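Local coordinates for citrate synthase (PDB 2P2W), which probably catalyses the condensation of oxaloacetate with acetyl-CoA and water to give citrate and CoA in the tricarboxylic acid cycle, at residues His211-Glu223 with Ser304-Thr318. Sequence-based numbering, arbitrary orientation.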
ATOM      1  N   HIS A 211       9.806 -10.687  -0.177  1.00 17.99           N
ATOM      2  CA  HIS A 211      10.231  -9.661   0.768  1.00 19.18           C
ATOM      3  C   HIS A 211      10.207 -10.214   2.194  1.00 20.30           C
ATOM      4  O   HIS A 211      10.805 -11.241   2.505  1.00 20.83           O
ATOM      5  CB  HIS A 211       9.278  -8.461   0.649  1.00 18.81           C
ATOM      6  CG  HIS A 211       9.837  -7.246   1.351  1.00 18.36           C
ATOM      7  ND1 HIS A 211      11.088  -7.177   1.873  1.00 19.31           N
ATOM      8  CD2 HIS A 211       9.220  -5.999   1.524  1.00 19.04           C
ATOM      9  CE1 HIS A 211      11.219  -5.920   2.346  1.00 19.12           C
ATOM     10  NE2 HIS A 211      10.116  -5.192   2.150  1.00 19.41           N
ATOM     11  N   GLY A 212       9.508  -9.526   3.119  1.00 19.57           N
ATOM     12  CA  GLY A 212       9.509 -10.037   4.499  1.00 18.97           C
ATOM     13  C   GLY A 212       8.882 -11.444   4.623  1.00 18.81           C
ATOM     14  O   GLY A 212       9.236 -12.235   5.486  1.00 20.27           O
ATOM     15  N   GLY A 213       7.917 -11.713   3.752  1.00 17.34           N
ATOM     16  CA  GLY A 213       7.213 -12.986   3.782  1.00 17.78           C
ATOM     17  C   GLY A 213       8.109 -14.200   3.611  1.00 18.03           C
ATOM     18  O   GLY A 213       7.697 -15.325   3.896  1.00 18.15           O
ATOM     19  N   ALA A 214       9.332 -13.988   3.131  1.00 17.98           N
ATOM     20  CA  ALA A 214      10.264 -15.094   2.953  1.00 18.80           C
ATOM     21  C   ALA A 214      10.522 -15.746   4.315  1.00 18.81           C
ATOM     22  O   ALA A 214      10.837 -16.933   4.396  1.00 19.97           O
ATOM     23  CB  ALA A 214      11.577 -14.589   2.346  1.00 18.87           C
ATOM     24  N   SER A 215      10.371 -14.968   5.384  1.00 18.85           N
ATOM     25  CA  SER A 215      10.588 -15.492   6.729  1.00 18.96           C
ATOM     26  C   SER A 215       9.597 -16.610   7.064  1.00 19.87           C
ATOM     27  O   SER A 215       9.939 -17.554   7.773  1.00 19.15           O
ATOM     28  CB  SER A 215      10.477 -14.369   7.768  1.00 20.65           C
ATOM     29  OG  SER A 215       9.167 -13.827   7.819  1.00 21.89           O
ATOM     30  N   GLU A 216       8.374 -16.513   6.548  1.00 20.14           N
ATOM     31  CA  GLU A 216       7.369 -17.539   6.818  1.00 21.23           C
ATOM     32  C   GLU A 216       7.579 -18.757   5.918  1.00 21.32           C
ATOM     33  O   GLU A 216       7.092 -19.846   6.214  1.00 21.76           O
ATOM     34  CB  GLU A 216       5.959 -16.977   6.614  1.00 23.43           C
ATOM     35  CG  GLU A 216       5.707 -15.689   7.388  1.00 27.49           C
ATOM     36  CD  GLU A 216       4.250 -15.267   7.391  1.00 29.45           C
ATOM     37  OE1 GLU A 216       3.466 -15.805   6.576  1.00 27.07           O
ATOM     38  OE2 GLU A 216       3.899 -14.383   8.210  1.00 29.65           O
ATOM     39  N   LYS A 217       8.308 -18.569   4.823  1.00 20.61           N
ATOM     40  CA  LYS A 217       8.578 -19.672   3.899  1.00 20.35           C
ATOM     41  C   LYS A 217       9.811 -20.489   4.275  1.00 19.91           C
ATOM     42  O   LYS A 217      10.031 -21.598   3.817  1.00 18.76           O
ATOM     43  CB  LYS A 217       8.768 -19.089   2.489  1.00 24.03           C
ATOM     44  CG  LYS A 217       7.431 -18.871   1.768  1.00 29.15           C
ATOM     45  CD  LYS A 217       7.184 -19.843   0.610  1.00 35.93           C
ATOM     46  CE  LYS A 217       5.785 -19.688  -0.001  1.00 39.62           C
ATOM     47  NZ  LYS A 217       5.227 -21.016  -0.259  1.00 43.44           N
ATOM     48  N   VAL A 218      10.689 -19.888   5.104  1.00 17.92           N
ATOM     49  CA  VAL A 218      11.922 -20.597   5.424  1.00 19.43           C
ATOM     50  C   VAL A 218      11.716 -21.894   6.223  1.00 19.84           C
ATOM     51  O   VAL A 218      12.226 -22.953   5.872  1.00 19.57           O
ATOM     52  CB  VAL A 218      12.930 -19.646   6.067  1.00 20.26           C
ATOM     53  CG1 VAL A 218      14.061 -20.455   6.709  1.00 19.86           C
ATOM     54  CG2 VAL A 218      13.530 -18.739   4.995  1.00 20.02           C
ATOM     55  N   PRO A 219      11.004 -21.826   7.351  1.00 20.04           N
ATOM     56  CA  PRO A 219      10.756 -23.026   8.136  1.00 20.09           C
ATOM     57  C   PRO A 219      10.278 -24.231   7.291  1.00 20.06           C
ATOM     58  O   PRO A 219      10.811 -25.327   7.370  1.00 20.43           O
ATOM     59  CB  PRO A 219       9.786 -22.634   9.250  1.00 20.45           C
ATOM     60  CG  PRO A 219      10.097 -21.174   9.550  1.00 20.15           C
ATOM     61  CD  PRO A 219      10.459 -20.670   8.075  1.00 20.05           C
ATOM     62  N   PRO A 220       9.246 -24.029   6.452  1.00 20.00           N
ATOM     63  CA  PRO A 220       8.726 -25.117   5.607  1.00 19.74           C
ATOM     64  C   PRO A 220       9.770 -25.606   4.596  1.00 19.24           C
ATOM     65  O   PRO A 220       9.824 -26.795   4.247  1.00 17.51           O
ATOM     66  CB  PRO A 220       7.525 -24.476   4.910  1.00 20.95           C
ATOM     67  CG  PRO A 220       7.322 -23.042   5.318  1.00 21.77           C
ATOM     68  CD  PRO A 220       8.447 -22.805   6.275  1.00 20.32           C
ATOM     69  N   MET A 221      10.590 -24.678   4.118  1.00 16.89           N
ATOM     70  CA  MET A 221      11.632 -25.019   3.159  1.00 18.42           C
ATOM     71  C   MET A 221      12.680 -25.876   3.856  1.00 18.17           C
ATOM     72  O   MET A 221      13.144 -26.878   3.310  1.00 18.43           O
ATOM     73  CB  MET A 221      12.290 -23.755   2.608  1.00 19.58           C
ATOM     74  CG  MET A 221      13.425 -24.037   1.643  1.00 20.69           C
ATOM     75  SD  MET A 221      14.495 -22.610   1.405  1.00 24.70           S
ATOM     76  CE  MET A 221      15.335 -22.551   2.974  1.00 21.88           C
ATOM     77  N   LEU A 222      13.052 -25.473   5.068  1.00 16.86           N
ATOM     78  CA  LEU A 222      14.039 -26.218   5.841  1.00 17.77           C
ATOM     79  C   LEU A 222      13.531 -27.636   6.101  1.00 18.77           C
ATOM     80  O   LEU A 222      14.285 -28.606   6.013  1.00 18.82           O
ATOM     81  CB  LEU A 222      14.316 -25.499   7.170  1.00 17.17           C
ATOM     82  CG  LEU A 222      14.956 -24.111   7.033  1.00 19.14           C
ATOM     83  CD1 LEU A 222      15.083 -23.449   8.405  1.00 18.79           C
ATOM     84  CD2 LEU A 222      16.318 -24.245   6.365  1.00 19.16           C
ATOM     85  N   GLU A 223      12.244 -27.757   6.415  1.00 18.61           N
ATOM     86  CA  GLU A 223      11.653 -29.062   6.680  1.00 20.32           C
ATOM     87  C   GLU A 223      11.577 -29.885   5.398  1.00 21.40           C
ATOM     88  O   GLU A 223      11.732 -31.113   5.425  1.00 21.11           O
ATOM     89  CB  GLU A 223      10.278 -28.876   7.336  1.00 20.55           C
ATOM     90  CG  GLU A 223      10.438 -28.502   8.814  1.00 22.44           C
ATOM     91  CD  GLU A 223       9.249 -27.783   9.436  1.00 23.88           C
ATOM     92  OE1 GLU A 223       8.325 -27.380   8.706  1.00 21.43           O
ATOM     93  OE2 GLU A 223       9.266 -27.595  10.671  1.00 23.52           O
ATOM     94  N   SER A 304      13.609 -16.058  11.099  1.00 17.78           N
ATOM     95  CA  SER A 304      12.507 -17.018  11.124  1.00 17.68           C
ATOM     96  C   SER A 304      12.798 -18.165  12.090  1.00 18.51           C
ATOM     97  O   SER A 304      11.920 -18.583  12.845  1.00 18.55           O
ATOM     98  CB  SER A 304      12.239 -17.581   9.720  1.00 19.67           C
ATOM     99  OG  SER A 304      13.324 -18.357   9.245  1.00 20.67           O
ATOM    100  N   VAL A 305      14.029 -18.671  12.073  1.00 16.87           N
ATOM    101  CA  VAL A 305      14.389 -19.766  12.973  1.00 17.16           C
ATOM    102  C   VAL A 305      14.320 -19.299  14.429  1.00 17.43           C
ATOM    103  O   VAL A 305      13.825 -20.021  15.298  1.00 18.53           O
ATOM    104  CB  VAL A 305      15.806 -20.316  12.653  1.00 17.18           C
ATOM    105  CG1 VAL A 305      16.200 -21.381  13.676  1.00 17.35           C
ATOM    106  CG2 VAL A 305      15.812 -20.933  11.252  1.00 16.47           C
ATOM    107  N   LEU A 306      14.797 -18.088  14.698  1.00 17.34           N
ATOM    108  CA  LEU A 306      14.747 -17.562  16.058  1.00 17.08           C
ATOM    109  C   LEU A 306      13.300 -17.424  16.532  1.00 17.74           C
ATOM    110  O   LEU A 306      12.960 -17.859  17.635  1.00 17.14           O
ATOM    111  CB  LEU A 306      15.447 -16.200  16.147  1.00 16.31           C
ATOM    112  CG  LEU A 306      15.384 -15.526  17.527  1.00 18.44           C
ATOM    113  CD1 LEU A 306      16.054 -16.425  18.557  1.00 18.37           C
ATOM    114  CD2 LEU A 306      16.064 -14.160  17.492  1.00 17.38           C
ATOM    115  N   PHE A 307      12.448 -16.822  15.703  1.00 17.95           N
ATOM    116  CA  PHE A 307      11.048 -16.639  16.076  1.00 18.16           C
ATOM    117  C   PHE A 307      10.383 -17.978  16.373  1.00 19.56           C
ATOM    118  O   PHE A 307       9.574 -18.093  17.300  1.00 19.08           O
ATOM    119  CB  PHE A 307      10.280 -15.908  14.968  1.00 19.46           C
ATOM    120  CG  PHE A 307      10.746 -14.494  14.735  1.00 18.60           C
ATOM    121  CD1 PHE A 307      11.297 -13.746  15.773  1.00 19.16           C
ATOM    122  CD2 PHE A 307      10.604 -13.900  13.486  1.00 18.53           C
ATOM    123  CE1 PHE A 307      11.700 -12.424  15.568  1.00 19.49           C
ATOM    124  CE2 PHE A 307      11.003 -12.582  13.273  1.00 18.84           C
ATOM    125  CZ  PHE A 307      11.551 -11.845  14.315  1.00 18.42           C
ATOM    126  N   GLU A 308      10.716 -18.988  15.579  1.00 18.12           N
ATOM    127  CA  GLU A 308      10.159 -20.319  15.787  1.00 18.50           C
ATOM    128  C   GLU A 308      10.607 -20.851  17.146  1.00 19.17           C
ATOM    129  O   GLU A 308       9.789 -21.311  17.944  1.00 18.70           O
ATOM    130  CB  GLU A 308      10.631 -21.278  14.688  1.00 19.78           C
ATOM    131  CG  GLU A 308      10.274 -22.744  14.948  1.00 20.87           C
ATOM    132  CD  GLU A 308       9.047 -23.212  14.182  1.00 23.89           C
ATOM    133  OE1 GLU A 308       8.258 -22.358  13.718  1.00 23.43           O
ATOM    134  OE2 GLU A 308       8.869 -24.442  14.053  1.00 23.11           O
ATOM    135  N   GLU A 309      11.912 -20.787  17.407  1.00 19.05           N
ATOM    136  CA  GLU A 309      12.449 -21.298  18.669  1.00 19.45           C
ATOM    137  C   GLU A 309      11.933 -20.510  19.878  1.00 21.49           C
ATOM    138  O   GLU A 309      11.903 -21.009  20.998  1.00 18.97           O
ATOM    139  CB  GLU A 309      13.987 -21.282  18.635  1.00 20.62           C
ATOM    140  CG  GLU A 309      14.608 -22.213  17.569  1.00 20.95           C
ATOM    141  CD  GLU A 309      14.163 -23.659  17.734  1.00 24.01           C
ATOM    142  OE1 GLU A 309      13.922 -24.090  18.854  1.00 22.97           O
ATOM    143  OE2 GLU A 309      14.107 -24.361  16.722  1.00 21.30           O
ATOM    144  N   LEU A 310      11.550 -19.231  19.645  1.00 20.15           N
ATOM    145  CA  LEU A 310      11.034 -18.418  20.758  1.00 21.84           C
ATOM    146  C   LEU A 310       9.556 -18.713  21.033  1.00 22.38           C
ATOM    147  O   LEU A 310       8.948 -18.161  21.944  1.00 24.18           O
ATOM    148  CB  LEU A 310      11.181 -16.942  20.413  1.00 21.69           C
ATOM    149  CG  LEU A 310      12.610 -16.433  20.450  1.00 22.69           C
ATOM    150  CD1 LEU A 310      12.664 -14.915  20.179  1.00 22.55           C
ATOM    151  CD2 LEU A 310      13.289 -16.661  21.808  1.00 23.14           C
ATOM    152  N   GLY A 311       8.944 -19.542  20.157  1.00 22.01           N
ATOM    153  CA  GLY A 311       7.563 -19.989  20.420  1.00 21.41           C
ATOM    154  C   GLY A 311       6.460 -19.166  19.687  1.00 22.45           C
ATOM    155  O   GLY A 311       5.294 -19.301  20.035  1.00 22.44           O
ATOM    156  N   PHE A 312       6.802 -18.349  18.694  1.00 20.71           N
ATOM    157  CA  PHE A 312       5.788 -17.581  17.975  1.00 21.33           C
ATOM    158  C   PHE A 312       5.218 -18.345  16.783  1.00 22.20           C
ATOM    159  O   PHE A 312       5.921 -19.129  16.147  1.00 21.62           O
ATOM    160  CB  PHE A 312       6.368 -16.253  17.479  1.00 21.16           C
ATOM    161  CG  PHE A 312       6.689 -15.285  18.577  1.00 20.02           C
ATOM    162  CD1 PHE A 312       5.722 -14.402  19.039  1.00 22.11           C
ATOM    163  CD2 PHE A 312       7.945 -15.276  19.173  1.00 22.01           C
ATOM    164  CE1 PHE A 312       5.997 -13.520  20.084  1.00 21.90           C
ATOM    165  CE2 PHE A 312       8.234 -14.395  20.223  1.00 22.79           C
ATOM    166  CZ  PHE A 312       7.255 -13.517  20.677  1.00 20.90           C
ATOM    167  N   PRO A 313       3.927 -18.125  16.470  1.00 22.50           N
ATOM    168  CA  PRO A 313       3.264 -18.791  15.342  1.00 22.74           C
ATOM    169  C   PRO A 313       3.909 -18.327  14.037  1.00 21.56           C
ATOM    170  O   PRO A 313       4.228 -17.149  13.886  1.00 19.50           O
ATOM    171  CB  PRO A 313       1.816 -18.307  15.443  1.00 23.16           C
ATOM    172  CG  PRO A 313       1.616 -17.365  16.585  1.00 24.18           C
ATOM    173  CD  PRO A 313       2.985 -17.252  17.190  1.00 22.16           C
ATOM    174  N   ARG A 314       4.084 -19.245  13.094  1.00 20.61           N
ATOM    175  CA  ARG A 314       4.707 -18.924  11.813  1.00 20.91           C
ATOM    176  C   ARG A 314       3.982 -17.810  11.042  1.00 21.24           C
ATOM    177  O   ARG A 314       4.589 -17.012  10.339  1.00 20.60           O
ATOM    178  CB  ARG A 314       4.782 -20.203  10.978  1.00 21.53           C
ATOM    179  CG  ARG A 314       5.715 -21.230  11.619  1.00 21.41           C
ATOM    180  CD  ARG A 314       5.942 -22.470  10.747  1.00 21.05           C
ATOM    181  NE  ARG A 314       6.952 -23.330  11.376  1.00 20.55           N
ATOM    182  CZ  ARG A 314       7.310 -24.460  10.741  1.00 20.18           C
ATOM    183  NH1 ARG A 314       6.758 -24.782   9.585  1.00 18.11           N
ATOM    184  NH2 ARG A 314       8.246 -25.247  11.281  1.00 20.74           N
ATOM    185  N   ASN A 315       2.639 -17.782  11.150  1.00 20.87           N
ATOM    186  CA  ASN A 315       1.911 -16.763  10.397  1.00 21.53           C
ATOM    187  C   ASN A 315       1.936 -15.388  11.083  1.00 20.40           C
ATOM    188  O   ASN A 315       1.221 -14.460  10.715  1.00 20.49           O
ATOM    189  CB  ASN A 315       0.482 -17.247  10.111  1.00 23.03           C
ATOM    190  CG  ASN A 315      -0.355 -17.234  11.363  1.00 24.44           C
ATOM    191  OD1 ASN A 315       0.129 -17.428  12.474  1.00 25.39           O
ATOM    192  ND2 ASN A 315      -1.668 -17.033  11.160  1.00 28.12           N
ATOM    193  N   MET A 316       2.788 -15.283  12.134  1.00 19.85           N
ATOM    194  CA  MET A 316       3.025 -13.988  12.771  1.00 19.20           C
ATOM    195  C   MET A 316       4.448 -13.455  12.498  1.00 18.83           C
ATOM    196  O   MET A 316       4.792 -12.327  12.844  1.00 18.21           O
ATOM    197  CB  MET A 316       2.793 -14.116  14.289  1.00 20.26           C
ATOM    198  CG  MET A 316       2.768 -12.754  14.992  1.00 21.21           C
ATOM    199  SD  MET A 316       2.920 -12.881  16.780  1.00 23.05           S
ATOM    200  CE  MET A 316       1.243 -13.428  17.138  1.00 21.97           C
ATOM    201  N   PHE A 317       5.298 -14.325  11.893  1.00 17.78           N
ATOM    202  CA  PHE A 317       6.695 -13.930  11.638  1.00 18.23           C
ATOM    203  C   PHE A 317       6.798 -12.580  10.875  1.00 18.50           C
ATOM    204  O   PHE A 317       7.569 -11.707  11.245  1.00 17.52           O
ATOM    205  CB  PHE A 317       7.379 -15.028  10.811  1.00 17.05           C
ATOM    206  CG  PHE A 317       7.717 -16.255  11.622  1.00 17.36           C
ATOM    207  CD1 PHE A 317       7.223 -16.420  12.913  1.00 16.56           C
ATOM    208  CD2 PHE A 317       8.490 -17.256  11.047  1.00 17.83           C
ATOM    209  CE1 PHE A 317       7.508 -17.589  13.619  1.00 18.40           C
ATOM    210  CE2 PHE A 317       8.767 -18.424  11.758  1.00 18.30           C
ATOM    211  CZ  PHE A 317       8.277 -18.592  13.043  1.00 18.49           C
ATOM    212  N   THR A 318       6.029 -12.411   9.802  1.00 18.14           N
ATOM    213  CA  THR A 318       6.095 -11.164   9.050  1.00 19.50           C
ATOM    214  C   THR A 318       5.579 -10.001   9.901  1.00 18.71           C
ATOM    215  O   THR A 318       6.067  -8.876   9.789  1.00 19.83           O
ATOM    216  CB  THR A 318       5.273 -11.241   7.737  1.00 21.44           C
ATOM    217  OG1 THR A 318       5.743 -12.334   6.941  1.00 25.43           O
ATOM    218  CG2 THR A 318       5.442  -9.959   6.932  1.00 23.97           C
TER
HETATM  219  O   HOH W   1       2.817 -12.444   9.991  1.00 19.29           O
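Gly-213 brings its CA to 3.5 Å from Thr-318 OG1, so the backbone of the turn entering helix 214-225 lies directly against the start of helix 317-337. Two residues on, Ser-215 sets its OG between its own backbone N and carbonyl carbon (chi1 65°); from there it bonds back to Gly-212 O while resting against Phe-317 CB. Its carbonyl O points at the Phe-317 ring edge, in plane with it, and also meets Ser-304 CB. Glu-216 stretches out across Thr-318: OE2 accepts a weak bond from Thr-318 N at 3.3 Å and a firmer one from a water that also bonds Asn-315 O, whereas OE1 goes to His-89. These residues belong to the largely helical citrate synthase fold, where helical segments 214-223 and 304-309 cross at 79°, close to the predicted catalytic Asp-300, whose carbonyl O is bonded to Ser-304 OG; a citrate anion, probably from the crystallisation liquor, sits near Gly-212. Further along, Val-218 CG1 packs on Ser-304 OG. Pro-219 works in two directions, CG meeting Phe-317 CE2 at the ring edge, 3.8 Å away, and CB lying over the centre of one guanidinium face of Arg-314, 3.4 Å above its plane. Leu-222 CD1 touches Val-305 CG2 at 3.9 Å. Last, Glu-223 takes Arg-314 end-on, OE1 from NH1 and OE2 from NH2 (2.6 Å), their planes tilted 33° apart, while Glu-308 holds the same guanidinium side-on through NE and NH2. A methionine in place of Arg-314 would probably leave the two carboxylates, which share NH2, without the positive charge offsetting their repulsion.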